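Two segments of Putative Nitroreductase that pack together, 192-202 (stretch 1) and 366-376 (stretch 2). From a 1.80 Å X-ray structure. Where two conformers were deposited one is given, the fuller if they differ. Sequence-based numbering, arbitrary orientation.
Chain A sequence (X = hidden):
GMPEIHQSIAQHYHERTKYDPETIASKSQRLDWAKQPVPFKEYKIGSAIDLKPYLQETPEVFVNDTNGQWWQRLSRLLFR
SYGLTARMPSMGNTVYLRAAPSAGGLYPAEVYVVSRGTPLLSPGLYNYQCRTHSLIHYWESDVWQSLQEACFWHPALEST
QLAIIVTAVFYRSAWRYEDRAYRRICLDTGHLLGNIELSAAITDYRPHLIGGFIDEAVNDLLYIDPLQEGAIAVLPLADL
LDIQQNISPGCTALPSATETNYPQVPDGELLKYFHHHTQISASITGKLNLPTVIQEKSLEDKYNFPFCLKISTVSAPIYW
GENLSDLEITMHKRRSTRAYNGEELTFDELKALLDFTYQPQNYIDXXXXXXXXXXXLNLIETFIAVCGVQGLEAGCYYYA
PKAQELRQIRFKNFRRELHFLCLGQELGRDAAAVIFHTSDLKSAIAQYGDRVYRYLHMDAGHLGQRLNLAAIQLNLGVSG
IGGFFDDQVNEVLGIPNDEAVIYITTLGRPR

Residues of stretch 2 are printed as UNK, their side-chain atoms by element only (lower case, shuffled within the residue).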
ATOM      1  N   LEU A 192       0.485   0.298  -4.060  1.00 14.65           N
ATOM      2  CA  LEU A 192       1.157   1.145  -5.055  1.00 15.44           C
ATOM      3  C   LEU A 192       2.465   1.731  -4.519  1.00 14.37           C
ATOM      4  O   LEU A 192       3.475   1.767  -5.227  1.00 15.15           O
ATOM      5  CB  LEU A 192       0.193   2.238  -5.504  1.00 14.59           C
ATOM      6  CG  LEU A 192       0.776   3.346  -6.382  1.00 16.84           C
ATOM      7  CD1 LEU A 192       1.401   2.763  -7.651  1.00 17.20           C
ATOM      8  CD2 LEU A 192      -0.411   4.286  -6.725  1.00 16.68           C
ATOM      9  N   LEU A 193       2.466   2.189  -3.268  1.00 15.43           N
ATOM     10  CA  LEU A 193       3.698   2.673  -2.646  1.00 16.09           C
ATOM     11  C   LEU A 193       4.787   1.612  -2.626  1.00 15.98           C
ATOM     12  O   LEU A 193       5.959   1.945  -2.853  1.00 15.85           O
ATOM     13  CB  LEU A 193       3.466   3.174  -1.216  1.00 16.34           C
ATOM     14  CG  LEU A 193       2.496   4.366  -1.000  1.00 15.66           C
ATOM     15  CD1 LEU A 193       2.541   4.777   0.490  1.00 18.62           C
ATOM     16  CD2 LEU A 193       2.834   5.541  -1.929  1.00 18.35           C
ATOM     17  N   GLY A 194       4.415   0.350  -2.335  1.00 14.96           N
ATOM     18  CA  GLY A 194       5.382  -0.773  -2.400  1.00 15.23           C
ATOM     19  C   GLY A 194       5.950  -0.903  -3.817  1.00 14.58           C
ATOM     20  O   GLY A 194       7.167  -1.090  -4.006  1.00 15.13           O
ATOM     21  N   ASN A 195       5.113  -0.780  -4.838  1.00 15.98           N
ATOM     22  CA  ASN A 195       5.655  -0.847  -6.217  1.00 15.01           C
ATOM     23  C   ASN A 195       6.569   0.328  -6.517  1.00 15.82           C
ATOM     24  O   ASN A 195       7.587   0.175  -7.192  1.00 17.07           O
ATOM     25  CB  ASN A 195       4.568  -0.848  -7.291  1.00 17.13           C
ATOM     26  CG  ASN A 195       3.876  -2.153  -7.439  1.00 14.78           C
ATOM     27  OD1 ASN A 195       4.308  -3.200  -6.903  1.00 14.75           O
ATOM     28  ND2 ASN A 195       2.771  -2.126  -8.158  1.00 15.00           N
ATOM     29  N   ILE A 196       6.185   1.513  -6.071  1.00 16.39           N
ATOM     30  CA  ILE A 196       7.016   2.696  -6.321  1.00 16.69           C
ATOM     31  C   ILE A 196       8.421   2.513  -5.753  1.00 16.78           C
ATOM     32  O   ILE A 196       9.408   2.786  -6.449  1.00 14.73           O
ATOM     33  CB  ILE A 196       6.346   3.971  -5.833  1.00 15.26           C
ATOM     34  CG1 ILE A 196       5.120   4.268  -6.685  1.00 15.77           C
ATOM     35  CG2 ILE A 196       7.325   5.227  -5.864  1.00 15.84           C
ATOM     36  CD1 ILE A 196       4.277   5.414  -6.122  1.00 16.58           C
ATOM     37  N   GLU A 197       8.554   2.052  -4.512  1.00 15.31           N
ATOM     38  CA  GLU A 197       9.906   1.863  -3.994  1.00 18.83           C
ATOM     39  C   GLU A 197      10.692   0.796  -4.766  1.00 15.49           C
ATOM     40  O   GLU A 197      11.890   0.971  -5.010  1.00 16.46           O
ATOM     41  CB  GLU A 197       9.973   1.576  -2.497  1.00 20.82           C
ATOM     42  CG  GLU A 197       9.181   0.454  -2.036  1.00 23.25           C
ATOM     43  CD  GLU A 197      10.001  -0.582  -1.218  1.00 25.56           C
ATOM     44  OE1 GLU A 197      11.163  -0.901  -1.491  1.00 26.29           O
ATOM     45  OE2 GLU A 197       9.397  -1.191  -0.371  1.00 19.17           O
ATOM     46  N   LEU A 198      10.033  -0.291  -5.169  1.00 14.78           N
ATOM     47  CA  LEU A 198      10.737  -1.359  -5.906  1.00 15.19           C
ATOM     48  C   LEU A 198      11.084  -0.946  -7.346  1.00 15.47           C
ATOM     49  O   LEU A 198      12.196  -1.186  -7.822  1.00 15.58           O
ATOM     50  CB  LEU A 198       9.942  -2.662  -5.854  1.00 16.69           C
ATOM     51  CG  LEU A 198       9.861  -3.223  -4.425  1.00 12.90           C
ATOM     52  CD1 LEU A 198       8.816  -4.402  -4.335  1.00 16.20           C
ATOM     53  CD2 LEU A 198      11.296  -3.650  -3.929  1.00 16.23           C
ATOM     54  N   SER A 199      10.121  -0.311  -8.005  0.50 16.20           N
ATOM     55  CA  SER A 199      10.281   0.235  -9.357  0.50 16.65           C
ATOM     56  C   SER A 199      11.401   1.289  -9.381  0.50 17.13           C
ATOM     57  O   SER A 199      12.170   1.378 -10.325  0.50 16.82           O
ATOM     58  CB  SER A 199       8.962   0.889  -9.790  0.50 16.16           C
ATOM     59  OG  SER A 199       8.996   1.211 -11.162  0.50 18.57           O
ATOM     60  N   ALA A 200      11.453   2.098  -8.327  1.00 17.34           N
ATOM     61  CA  ALA A 200      12.491   3.121  -8.162  1.00 16.41           C
ATOM     62  C   ALA A 200      13.842   2.438  -8.050  1.00 16.94           C
ATOM     63  O   ALA A 200      14.777   2.825  -8.763  1.00 16.85           O
ATOM     64  CB  ALA A 200      12.189   3.971  -6.950  1.00 16.13           C
ATOM     65  N   ALA A 201      13.961   1.397  -7.213  1.00 15.18           N
ATOM     66  CA  ALA A 201      15.237   0.696  -7.085  1.00 17.72           C
ATOM     67  C   ALA A 201      15.744   0.230  -8.448  1.00 17.62           C
ATOM     68  O   ALA A 201      16.936   0.386  -8.776  1.00 17.07           O
ATOM     69  CB  ALA A 201      15.130  -0.500  -6.106  1.00 17.23           C
ATOM     70  N   ILE A 202      14.829  -0.326  -9.231  1.00 16.78           N
ATOM     71  CA  ILE A 202      15.128  -0.866 -10.573  1.00 16.67           C
ATOM     72  C   ILE A 202      15.703   0.217 -11.482  1.00 18.50           C
ATOM     73  O   ILE A 202      16.590  -0.062 -12.295  1.00 17.80           O
ATOM     74  CB  ILE A 202      13.861  -1.528 -11.222  1.00 17.06           C
ATOM     75  CG1 ILE A 202      13.493  -2.832 -10.483  1.00 17.67           C
ATOM     76  CG2 ILE A 202      14.077  -1.842 -12.725  1.00 17.66           C
ATOM     77  CD1 ILE A 202      12.064  -3.331 -10.762  1.00 15.46           C
ATOM     78  N   UNK A 366      21.611  -6.744  -3.849  1.00 20.65           N
ATOM     79  CA  UNK A 366      20.838  -6.852  -5.094  1.00 19.94           C
ATOM     80  C   UNK A 366      20.298  -5.478  -5.530  1.00 18.93           C
ATOM     81  O   UNK A 366      19.403  -5.391  -6.378  1.00 18.09           O
ATOM     82  c   UNK A 366      20.171  -9.258  -4.607  1.00 17.02           C
ATOM     83  n   UNK A 366      18.623 -10.791  -3.501  1.00 18.96           N
ATOM     84  o   UNK A 366      18.505 -10.494  -5.751  1.00 19.19           O
ATOM     85  c   UNK A 366      19.032 -10.239  -4.669  1.00 19.41           C
ATOM     86  c   UNK A 366      19.706  -7.860  -4.949  1.00 21.99           C
ATOM     87  N   UNK A 367      20.838  -4.419  -4.935  0.50 18.45           N
ATOM     88  CA  UNK A 367      20.485  -3.031  -5.282  0.50 19.15           C
ATOM     89  C   UNK A 367      19.096  -2.589  -4.816  0.50 20.30           C
ATOM     90  O   UNK A 367      18.491  -1.682  -5.397  0.50 19.28           O
ATOM     91  c   UNK A 367      20.658  -2.787  -6.787  0.50 19.98           C
ATOM     92  o   UNK A 367      21.996  -3.062  -7.161  0.50 17.43           O
ATOM     93  N   UNK A 368      18.585  -3.240  -3.775  1.00 18.37           N
ATOM     94  CA  UNK A 368      17.321  -2.820  -3.162  1.00 19.30           C
ATOM     95  C   UNK A 368      17.676  -2.003  -1.919  1.00 19.00           C
ATOM     96  O   UNK A 368      18.769  -2.125  -1.350  1.00 19.11           O
ATOM     97  c   UNK A 368      16.428  -4.006  -2.826  1.00 19.26           C
ATOM     98  c   UNK A 368      15.186  -6.030  -3.663  1.00 23.73           C
ATOM     99  c   UNK A 368      15.134  -3.873  -5.021  1.00 24.08           C
ATOM    100  c   UNK A 368      15.958  -4.773  -4.067  1.00 22.52           C
ATOM    101  N   UNK A 369      16.747  -1.165  -1.486  1.00 17.74           N
ATOM    102  CA  UNK A 369      16.973  -0.317  -0.327  1.00 17.35           C
ATOM    103  C   UNK A 369      16.983  -1.141   0.956  1.00 17.23           C
ATOM    104  O   UNK A 369      16.084  -1.969   1.197  1.00 18.01           O
ATOM    105  c   UNK A 369      15.864   0.739  -0.249  1.00 18.27           C
ATOM    106  o   UNK A 369      17.023   1.679   1.613  1.00 18.17           O
ATOM    107  c   UNK A 369      16.188   1.867   0.693  1.00 21.77           C
ATOM    108  o   UNK A 369      15.633   2.971   0.472  1.00 22.82           O
ATOM    109  N   UNK A 370      17.978  -0.907   1.801  1.00 17.31           N
ATOM    110  CA  UNK A 370      18.046  -1.606   3.082  1.00 18.45           C
ATOM    111  C   UNK A 370      16.976  -1.121   4.058  1.00 19.77           C
ATOM    112  O   UNK A 370      16.645  -1.816   5.043  1.00 18.47           O
ATOM    113  o   UNK A 370      19.751   0.841   3.258  1.00 32.51           O
ATOM    114  c   UNK A 370      19.420  -1.459   3.738  1.00 21.92           C
ATOM    115  n   UNK A 370      19.940   0.203   5.386  1.00 39.12           N
ATOM    116  c   UNK A 370      19.721  -0.036   4.114  1.00 23.78           C
ATOM    117  N   UNK A 371      16.440   0.077   3.814  1.00 19.98           N
ATOM    118  CA  UNK A 371      15.401   0.618   4.701  1.00 19.82           C
ATOM    119  C   UNK A 371      14.457   1.559   3.939  1.00 17.70           C
ATOM    120  O   UNK A 371      14.538   2.784   4.032  1.00 17.15           O
ATOM    121  c   UNK A 371      16.041   1.312   5.890  1.00 24.54           C
ATOM    122  o   UNK A 371      15.020   1.612   6.838  1.00 33.38           O
ATOM    123  N   UNK A 372      13.575   0.983   3.127  1.00 17.09           N
ATOM    124  CA  UNK A 372      12.641   1.807   2.367  1.00 18.75           C
ATOM    125  C   UNK A 372      11.704   2.538   3.331  1.00 19.09           C
ATOM    126  O   UNK A 372      11.448   2.060   4.450  1.00 17.94           O
ATOM    127  c   UNK A 372      12.170  -0.537   2.117  1.00 19.52           C
ATOM    128  c   UNK A 372      11.864   0.790   1.522  1.00 19.76           C
ATOM    129  c   UNK A 372      13.327  -0.459   2.965  1.00 19.46           C
ATOM    130  N   UNK A 373      11.209   3.694   2.915  1.00 18.99           N
ATOM    131  CA  UNK A 373      10.362   4.464   3.776  1.00 16.85           C
ATOM    132  C   UNK A 373       8.974   3.830   3.932  1.00 16.14           C
ATOM    133  O   UNK A 373       8.335   3.409   2.943  1.00 16.38           O
ATOM    134  c   UNK A 373      10.131   5.876   3.222  1.00 15.47           C
ATOM    135  o   UNK A 373      12.347   6.430   3.971  1.00 15.27           O
ATOM    136  c   UNK A 373      11.356   6.738   3.258  1.00 17.21           C
ATOM    137  o   UNK A 373      11.298   7.803   2.622  1.00 16.63           O
ATOM    138  N   UNK A 374       8.530   3.836   5.182  1.00 16.21           N
ATOM    139  CA  UNK A 374       7.158   3.578   5.589  1.00 16.16           C
ATOM    140  C   UNK A 374       6.770   4.786   6.444  1.00 15.18           C
ATOM    141  O   UNK A 374       7.614   5.568   6.869  1.00 15.68           O
ATOM    142  c   UNK A 374       7.271   1.045   5.660  1.00 15.54           C
ATOM    143  c   UNK A 374       8.736  -0.593   4.638  1.00 14.51           C
ATOM    144  c   UNK A 374       6.399  -0.897   4.507  1.00 16.87           C
ATOM    145  c   UNK A 374       8.546   0.593   5.359  1.00 15.77           C
ATOM    146  c   UNK A 374       7.060   2.324   6.450  1.00 17.25           C
ATOM    147  o   UNK A 374       7.873  -2.477   3.509  1.00 17.93           O
ATOM    148  c   UNK A 374       7.667  -1.320   4.222  1.00 14.82           C
ATOM    149  c   UNK A 374       6.199   0.277   5.220  1.00 19.00           C
ATOM    150  N   UNK A 375       5.496   4.896   6.784  1.00 16.75           N
ATOM    151  CA  UNK A 375       5.034   5.968   7.664  1.00 17.49           C
ATOM    152  C   UNK A 375       5.477   5.657   9.080  1.00 18.89           C
ATOM    153  O   UNK A 375       6.231   6.440   9.693  1.00 18.89           O
ATOM    154  c   UNK A 375       2.126   6.194   4.029  1.00 21.96           C
ATOM    155  c   UNK A 375       2.442   5.784   5.300  1.00 18.92           C
ATOM    156  c   UNK A 375       3.523   6.181   7.523  1.00 17.57           C
ATOM    157  c   UNK A 375       3.132   6.620   6.163  1.00 17.93           C
ATOM    158  c   UNK A 375       3.461   7.896   5.728  1.00 18.53           C
ATOM    159  c   UNK A 375       2.448   7.470   3.612  1.00 22.42           C
ATOM    160  c   UNK A 375       3.134   8.314   4.459  1.00 22.01           C
ATOM    161  N   UNK A 376       5.060   4.507   9.616  1.00 18.73           N
ATOM    162  CA  UNK A 376       5.573   4.063  10.907  1.00 18.05           C
ATOM    163  C   UNK A 376       5.276   2.604  11.172  1.00 18.15           C
ATOM    164  O   UNK A 376       4.227   2.264  11.712  1.00 18.31           O
ATOM    165  o   UNK A 376       6.590   3.734  13.418  1.00 20.76           O
ATOM    166  c   UNK A 376       5.827   4.702  13.360  1.00 23.92           C
ATOM    167  o   UNK A 376       5.676   5.492  14.303  1.00 27.42           O
ATOM    168  c   UNK A 376       5.052   4.938  12.065  1.00 19.21           C
TER
HETATM  169  O   HOH W   1      13.896  -0.899  -2.505  1.00 17.62           O

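Stretch 1 is a continuous helix, and stretch 2 runs alongside it without regular secondary structure. Position 366 carries three side-chain carbons in line, the third bearing one oxygen and one nitrogen; this amide is Gln366, out of reach of the helix. At 367 a single carbon holds one oxygen, which defines Ser367. Its CA-to-CB bond points toward the helix, but its contact is made by the backbone: Ser367 O lies 3.6 Å from Ala201 CB.

Position 368 has four carbons, forked at the second and free of heteroatoms, hence Leu368. Its CA-to-CB bond points sideways while the tip of the side chain comes nearer, placing Leu368 CD2 3.5 Å from Ala201 CB and 4.0 Å from Leu198 CD2. Ala201 and Leu368 are also the closest of the CA pairs in register: Ala201 CA and Leu368 CA lie 5.7 Å apart.

Two carbons, the second carrying two oxygens, mark 369 as a carboxylate, Asp369. Its CA-to-CB bond points toward the helix, but its side chain makes no contact there, and Asp369 OD1 instead accepts a hydrogen bond from the backbone N of position 371 (2.8 Å). Position 370 also has two carbons, but the second bears one oxygen and one nitrogen: Asn370, exposed and distant from stretch 1. At 371, one carbon and one oxygen give Ser371, likewise without a contact to the helix.

The three carbons at 372 close a ring onto the backbone nitrogen, as only proline does. The CA-to-CB bond of Pro372 points toward the helix, and Pro372 CB packs 3.5 Å from Glu197 OE1. Position 373, with two carbons and a pair of terminal oxygens, is Asp373, its CA-to-CB bond sideways to the helix, and it makes no contact. At 374 one carbon leads to a six-carbon ring bearing an oxygen, identifying Tyr374; Tyr374 OH remains 4.4 Å from Glu197 OE2, a loose approach. The same ring without oxygen at 375 is Phe375; Phe375 CE2 meets Leu193 CD1 at 3.8 Å, with the methyl oblique to the ring. Position 376 repeats the two-carbon carboxylate and is Asp376, beyond reach.

The contact therefore combines two apolar clusters, Leu193 with Phe375 and Leu198 and Ala201 with Leu368, with Glu197 lying between them along the helix. No direct hydrogen bond joins the stretches. Instead, water 1 donates to Glu197 OE1 (2.9 Å) and accepts from Asp369 N (3.0 Å), linking a helix carboxylate to the loop backbone. The interface is modest, burying 307 Å² in total, and brings together segments distant in sequence.

Stretch 2 (366-376) QSLDNSPDYFD
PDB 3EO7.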